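Local coordinates for protein SusD homolog (PDB 3IHV) that probably binds glycans at the bacterial outer membrane, as a SusD-family partner in their capture and uptake, at residues A[189-201]-A[252-264]. Sequence-based numbering, arbitrary orientation. Where two conformers were deposited one is given.
Sequences NDYRFSKGAALGL and GTWDPTESLIEIS. With EDO (1,2-ethanediol), chain N; EDO (1,2-ethanediol), chain M.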
loop_
_atom_site.group_PDB
_atom_site.type_symbol
_atom_site.label_atom_id
_atom_site.label_comp_id
_atom_site.label_asym_id
_atom_site.label_seq_id
_atom_site.Cartn_x
_atom_site.Cartn_y
_atom_site.Cartn_z
ATOM N N ASN A 189 -8.021 13.182 15.106
ATOM C CA ASN A 189 -6.848 12.486 14.610
ATOM C C ASN A 189 -7.171 11.636 13.369
ATOM O O ASN A 189 -6.366 10.799 12.983
ATOM C CB ASN A 189 -6.132 11.678 15.723
ATOM C CG ASN A 189 -7.015 10.639 16.341
ATOM O OD1 ASN A 189 -7.636 9.861 15.633
ATOM N ND2 ASN A 189 -7.050 10.594 17.672
ATOM N N ASP A 190 -8.320 11.931 12.724
ATOM C CA ASP A 190 -8.737 11.226 11.512
ATOM C C ASP A 190 -7.598 11.292 10.484
ATOM O O ASP A 190 -7.092 12.368 10.186
ATOM C CB ASP A 190 -9.954 11.893 10.831
ATOM C CG ASP A 190 -11.186 11.972 11.710
ATOM O OD1 ASP A 190 -11.077 12.002 12.938
ATOM O OD2 ASP A 190 -12.295 12.031 11.151
ATOM N N TYR A 191 -7.175 10.130 10.007
ATOM C CA TYR A 191 -6.155 9.976 8.955
ATOM C C TYR A 191 -4.795 10.519 9.344
ATOM O O TYR A 191 -3.972 10.829 8.478
ATOM C CB TYR A 191 -6.612 10.618 7.633
ATOM C CG TYR A 191 -7.985 10.179 7.157
ATOM C CD1 TYR A 191 -8.186 8.942 6.584
ATOM C CD2 TYR A 191 -9.092 11.040 7.265
ATOM C CE1 TYR A 191 -9.450 8.543 6.133
ATOM C CE2 TYR A 191 -10.339 10.643 6.834
ATOM C CZ TYR A 191 -10.511 9.402 6.272
ATOM O OH TYR A 191 -11.747 8.999 5.843
ATOM N N ARG A 192 -4.573 10.678 10.654
ATOM C CA ARG A 192 -3.304 11.084 11.176
ATOM C C ARG A 192 -2.725 9.941 12.020
ATOM O O ARG A 192 -3.450 9.039 12.508
ATOM C CB ARG A 192 -3.441 12.354 11.996
ATOM C CG ARG A 192 -3.710 13.541 11.093
ATOM C CD ARG A 192 -4.088 14.725 11.768
ATOM N NE ARG A 192 -3.097 15.173 12.720
ATOM C CZ ARG A 192 -3.296 16.211 13.510
ATOM N NH1 ARG A 192 -4.410 16.930 13.404
ATOM N NH2 ARG A 192 -2.376 16.540 14.412
ATOM N N PHE A 193 -1.416 9.937 12.138
ATOM C CA PHE A 193 -0.738 8.947 12.946
ATOM C C PHE A 193 -1.143 8.995 14.430
ATOM O O PHE A 193 -1.156 10.057 15.072
ATOM C CB PHE A 193 0.792 9.123 12.888
ATOM C CG PHE A 193 1.450 8.320 11.797
ATOM C CD1 PHE A 193 1.695 6.969 11.987
ATOM C CD2 PHE A 193 1.827 8.902 10.606
ATOM C CE1 PHE A 193 2.286 6.196 11.002
ATOM C CE2 PHE A 193 2.429 8.122 9.604
ATOM C CZ PHE A 193 2.666 6.778 9.816
ATOM N N SER A 194 -1.387 7.806 14.953
ATOM C CA SER A 194 -1.623 7.540 16.358
ATOM C C SER A 194 -0.782 6.309 16.689
ATOM O O SER A 194 -0.204 5.702 15.794
ATOM C CB SER A 194 -3.076 7.309 16.667
ATOM O OG SER A 194 -3.794 8.545 16.573
ATOM N N LYS A 195 -0.765 5.916 17.955
ATOM C CA LYS A 195 0.132 4.852 18.406
ATOM C C LYS A 195 -0.035 3.535 17.677
ATOM O O LYS A 195 0.958 2.847 17.386
ATOM C CB LYS A 195 0.013 4.609 19.922
ATOM C CG LYS A 195 1.251 3.901 20.448
ATOM C CD LYS A 195 1.113 3.331 21.848
ATOM C CE LYS A 195 0.811 4.334 22.909
ATOM N NZ LYS A 195 1.919 5.326 23.174
ATOM N N GLY A 196 -1.275 3.174 17.378
ATOM C CA GLY A 196 -1.540 1.907 16.673
ATOM C C GLY A 196 -0.865 1.840 15.333
ATOM O O GLY A 196 -0.269 0.829 14.990
ATOM N N ALA A 197 -0.927 2.936 14.579
ATOM C CA ALA A 197 -0.271 3.016 13.292
ATOM C C ALA A 197 1.227 2.981 13.417
ATOM O O ALA A 197 1.896 2.381 12.578
ATOM C CB ALA A 197 -0.686 4.282 12.537
ATOM N N ALA A 198 1.774 3.670 14.412
ATOM C CA ALA A 198 3.212 3.633 14.636
ATOM C C ALA A 198 3.674 2.223 14.954
ATOM O O ALA A 198 4.677 1.759 14.382
ATOM C CB ALA A 198 3.643 4.638 15.787
ATOM N N LEU A 199 2.962 1.526 15.830
ATOM C CA LEU A 199 3.358 0.155 16.186
ATOM C C LEU A 199 3.153 -0.778 14.990
ATOM O O LEU A 199 3.970 -1.648 14.734
ATOM C CB LEU A 199 2.531 -0.370 17.350
ATOM C CG LEU A 199 2.751 0.223 18.742
ATOM C CD1 LEU A 199 1.504 -0.010 19.654
ATOM C CD2 LEU A 199 4.021 -0.369 19.332
ATOM N N GLY A 200 2.040 -0.598 14.287
ATOM C CA GLY A 200 1.784 -1.440 13.100
ATOM C C GLY A 200 2.842 -1.284 12.021
ATOM O O GLY A 200 3.368 -2.282 11.458
ATOM N N LEU A 201 3.181 -0.026 11.722
ATOM C CA LEU A 201 4.177 0.223 10.700
ATOM C C LEU A 201 5.549 -0.294 11.138
ATOM O O LEU A 201 6.259 -0.879 10.331
ATOM C CB LEU A 201 4.228 1.710 10.328
ATOM C CG LEU A 201 5.245 2.059 9.228
ATOM C CD1 LEU A 201 4.938 1.316 7.955
ATOM C CD2 LEU A 201 5.244 3.563 8.996
ATOM N N GLY A 252 -15.096 8.371 2.450
ATOM C CA GLY A 252 -14.420 9.295 3.339
ATOM C C GLY A 252 -14.801 9.128 4.791
ATOM O O GLY A 252 -14.906 10.110 5.508
ATOM N N THR A 253 -15.062 7.895 5.178
ATOM C CA THR A 253 -15.467 7.567 6.549
ATOM C C THR A 253 -14.279 7.021 7.303
ATOM O O THR A 253 -13.767 5.928 6.996
ATOM C CB THR A 253 -16.565 6.555 6.571
ATOM O OG1 THR A 253 -17.689 7.112 5.900
ATOM C CG2 THR A 253 -17.018 6.234 8.023
ATOM N N TRP A 254 -13.818 7.818 8.268
ATOM C CA TRP A 254 -12.730 7.403 9.130
ATOM C C TRP A 254 -13.273 6.594 10.299
ATOM O O TRP A 254 -14.129 7.063 11.020
ATOM C CB TRP A 254 -11.998 8.619 9.707
ATOM C CG TRP A 254 -11.018 8.295 10.760
ATOM C CD1 TRP A 254 -11.145 8.589 12.110
ATOM C CD2 TRP A 254 -9.751 7.626 10.620
ATOM N NE1 TRP A 254 -10.046 8.119 12.793
ATOM C CE2 TRP A 254 -9.187 7.521 11.921
ATOM C CE3 TRP A 254 -9.042 7.102 9.544
ATOM C CZ2 TRP A 254 -7.941 6.943 12.146
ATOM C CZ3 TRP A 254 -7.807 6.513 9.783
ATOM C CH2 TRP A 254 -7.278 6.442 11.067
ATOM N N ASP A 255 -12.724 5.402 10.490
ATOM C CA ASP A 255 -13.027 4.564 11.630
ATOM C C ASP A 255 -11.652 4.043 12.102
ATOM O O ASP A 255 -11.009 3.279 11.386
ATOM C CB ASP A 255 -13.945 3.382 11.264
ATOM C CG ASP A 255 -14.311 2.509 12.470
ATOM O OD1 ASP A 255 -13.578 2.519 13.486
ATOM O OD2 ASP A 255 -15.334 1.757 12.372
ATOM N N PRO A 256 -11.198 4.469 13.284
ATOM C CA PRO A 256 -9.862 4.067 13.706
ATOM C C PRO A 256 -9.729 2.604 14.166
ATOM O O PRO A 256 -8.634 2.165 14.476
ATOM C CB PRO A 256 -9.606 4.980 14.919
ATOM C CG PRO A 256 -10.927 5.098 15.544
ATOM C CD PRO A 256 -11.911 5.192 14.358
ATOM N N THR A 257 -10.822 1.862 14.221
ATOM C CA THR A 257 -10.778 0.481 14.664
ATOM C C THR A 257 -9.723 -0.365 13.953
ATOM O O THR A 257 -8.825 -0.910 14.586
ATOM C CB THR A 257 -12.165 -0.188 14.539
ATOM O OG1 THR A 257 -13.118 0.540 15.322
ATOM C CG2 THR A 257 -12.110 -1.632 15.030
ATOM N N GLU A 258 -9.870 -0.473 12.643
ATOM C CA GLU A 258 -8.975 -1.254 11.782
ATOM C C GLU A 258 -8.036 -0.419 10.935
ATOM O O GLU A 258 -6.912 -0.807 10.659
ATOM C CB GLU A 258 -9.818 -2.178 10.884
ATOM C CG GLU A 258 -8.970 -3.126 10.051
ATOM C CD GLU A 258 -9.717 -4.263 9.391
ATOM O OE1 GLU A 258 -10.953 -4.430 9.597
ATOM O OE2 GLU A 258 -9.003 -4.988 8.658
ATOM N N SER A 259 -8.512 0.715 10.451
ATOM C CA SER A 259 -7.706 1.563 9.613
ATOM C C SER A 259 -6.611 2.255 10.428
ATOM O O SER A 259 -6.886 3.127 11.238
ATOM C CB SER A 259 -8.585 2.637 8.973
ATOM O OG SER A 259 -7.784 3.357 8.061
ATOM N N LEU A 260 -5.370 1.898 10.173
ATOM C CA LEU A 260 -4.234 2.482 10.890
ATOM C C LEU A 260 -3.587 3.639 10.082
ATOM O O LEU A 260 -3.514 4.764 10.579
ATOM C CB LEU A 260 -3.245 1.371 11.214
ATOM C CG LEU A 260 -3.802 0.265 12.132
ATOM C CD1 LEU A 260 -2.700 -0.793 12.337
ATOM C CD2 LEU A 260 -4.327 0.771 13.485
ATOM N N ILE A 261 -3.209 3.375 8.829
ATOM C CA ILE A 261 -2.621 4.359 7.947
ATOM C C ILE A 261 -3.478 4.384 6.686
ATOM O O ILE A 261 -3.482 3.440 5.918
ATOM C CB ILE A 261 -1.139 4.069 7.601
ATOM C CG1 ILE A 261 -0.321 3.954 8.891
ATOM C CG2 ILE A 261 -0.601 5.198 6.657
ATOM C CD1 ILE A 261 1.161 3.516 8.677
ATOM N N GLU A 262 -4.233 5.462 6.510
ATOM C CA GLU A 262 -5.107 5.582 5.384
ATOM C C GLU A 262 -4.922 6.999 4.860
ATOM O O GLU A 262 -4.913 7.952 5.645
ATOM C CB GLU A 262 -6.557 5.282 5.831
ATOM C CG GLU A 262 -7.602 5.344 4.707
ATOM C CD GLU A 262 -9.008 5.052 5.179
ATOM O OE1 GLU A 262 -9.227 4.906 6.416
ATOM O OE2 GLU A 262 -9.875 4.918 4.297
ATOM N N ILE A 263 -4.752 7.118 3.539
ATOM C CA ILE A 263 -4.560 8.398 2.883
ATOM C C ILE A 263 -5.915 8.924 2.466
ATOM O O ILE A 263 -6.657 8.249 1.741
ATOM C CB ILE A 263 -3.696 8.265 1.606
ATOM C CG1 ILE A 263 -2.472 7.400 1.869
ATOM C CG2 ILE A 263 -3.321 9.659 1.049
ATOM C CD1 ILE A 263 -1.695 7.786 3.118
ATOM N N SER A 264 -6.263 10.109 2.922
ATOM C CA SER A 264 -7.531 10.722 2.563
ATOM C C SER A 264 -7.399 11.611 1.338
ATOM O O SER A 264 -6.554 12.517 1.283
ATOM C CB SER A 264 -8.098 11.551 3.720
ATOM O OG SER A 264 -9.225 12.299 3.304
HETATM C C1 EDO N . -1.065 8.942 7.450
HETATM O O1 EDO N . -1.905 8.920 8.623
HETATM C C2 EDO N . -1.911 8.805 6.174
HETATM O O2 EDO N . -2.995 9.739 6.074
HETATM C C1 EDO M . -3.960 12.522 3.595
HETATM O O1 EDO M . -4.650 11.668 4.492
HETATM C C2 EDO M . -2.496 12.651 3.970
HETATM O O2 EDO M . -1.825 11.421 4.275
HETATM O O HOH W 1 -10.014 8.542 15.690
HETATM O O HOH W 2 -11.938 6.421 4.821
HETATM O O HOH W 3 -3.113 6.324 12.907
#
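Y191 is sandwiched between W254 and S264. CB of S264 sits over the centre of the phenol ring, 3.7 Å from its centroid, where serine's small side chain fits closely. The CB and CE3 side of W254 covers the opposite face, off-centre, with CE3 3.6 Å from Y191 CD1; at 57° between planes the pair is oblique, neither stacked nor edge-to-face. W254 in turn receives the type II turn N189–R192: CA of D190 lies 3.5 Å from the centroid of the five-membered ring, almost on its normal. With CG anti to the backbone N (chi1 171°), the indole turns one face against this turn.

Waters and an ethanediol, probably from the crystallisation liquor, carry the polar links. One water donates to N189 OD1 and accepts from W254 NE1, 2.9 Å away; D183 holds the amide nitrogen of N189. Another, in the plane of the Y191 ring, lies within hydrogen-bonding distance of OH, E262 OE2 and T253 O; T249 also bonds E262 OE2. The diol donates through O1 to Y191 O.

Deeper in, contact is mostly apolar, though a water lies between the carbonyls of R192 and L260. A197 CB meets I261 CG1 at 3.7 Å, and I261 CD1 reaches F193 CE1, also at 3.7 Å; bare G196 and G200, with short A197, let helix 195-210 approach L260 closely.

L260 and I261 form a classic beta bulge opposite L395, so this contact packs a helix start in the largely helical SusD fold against a bulged two-stranded antiparallel sheet.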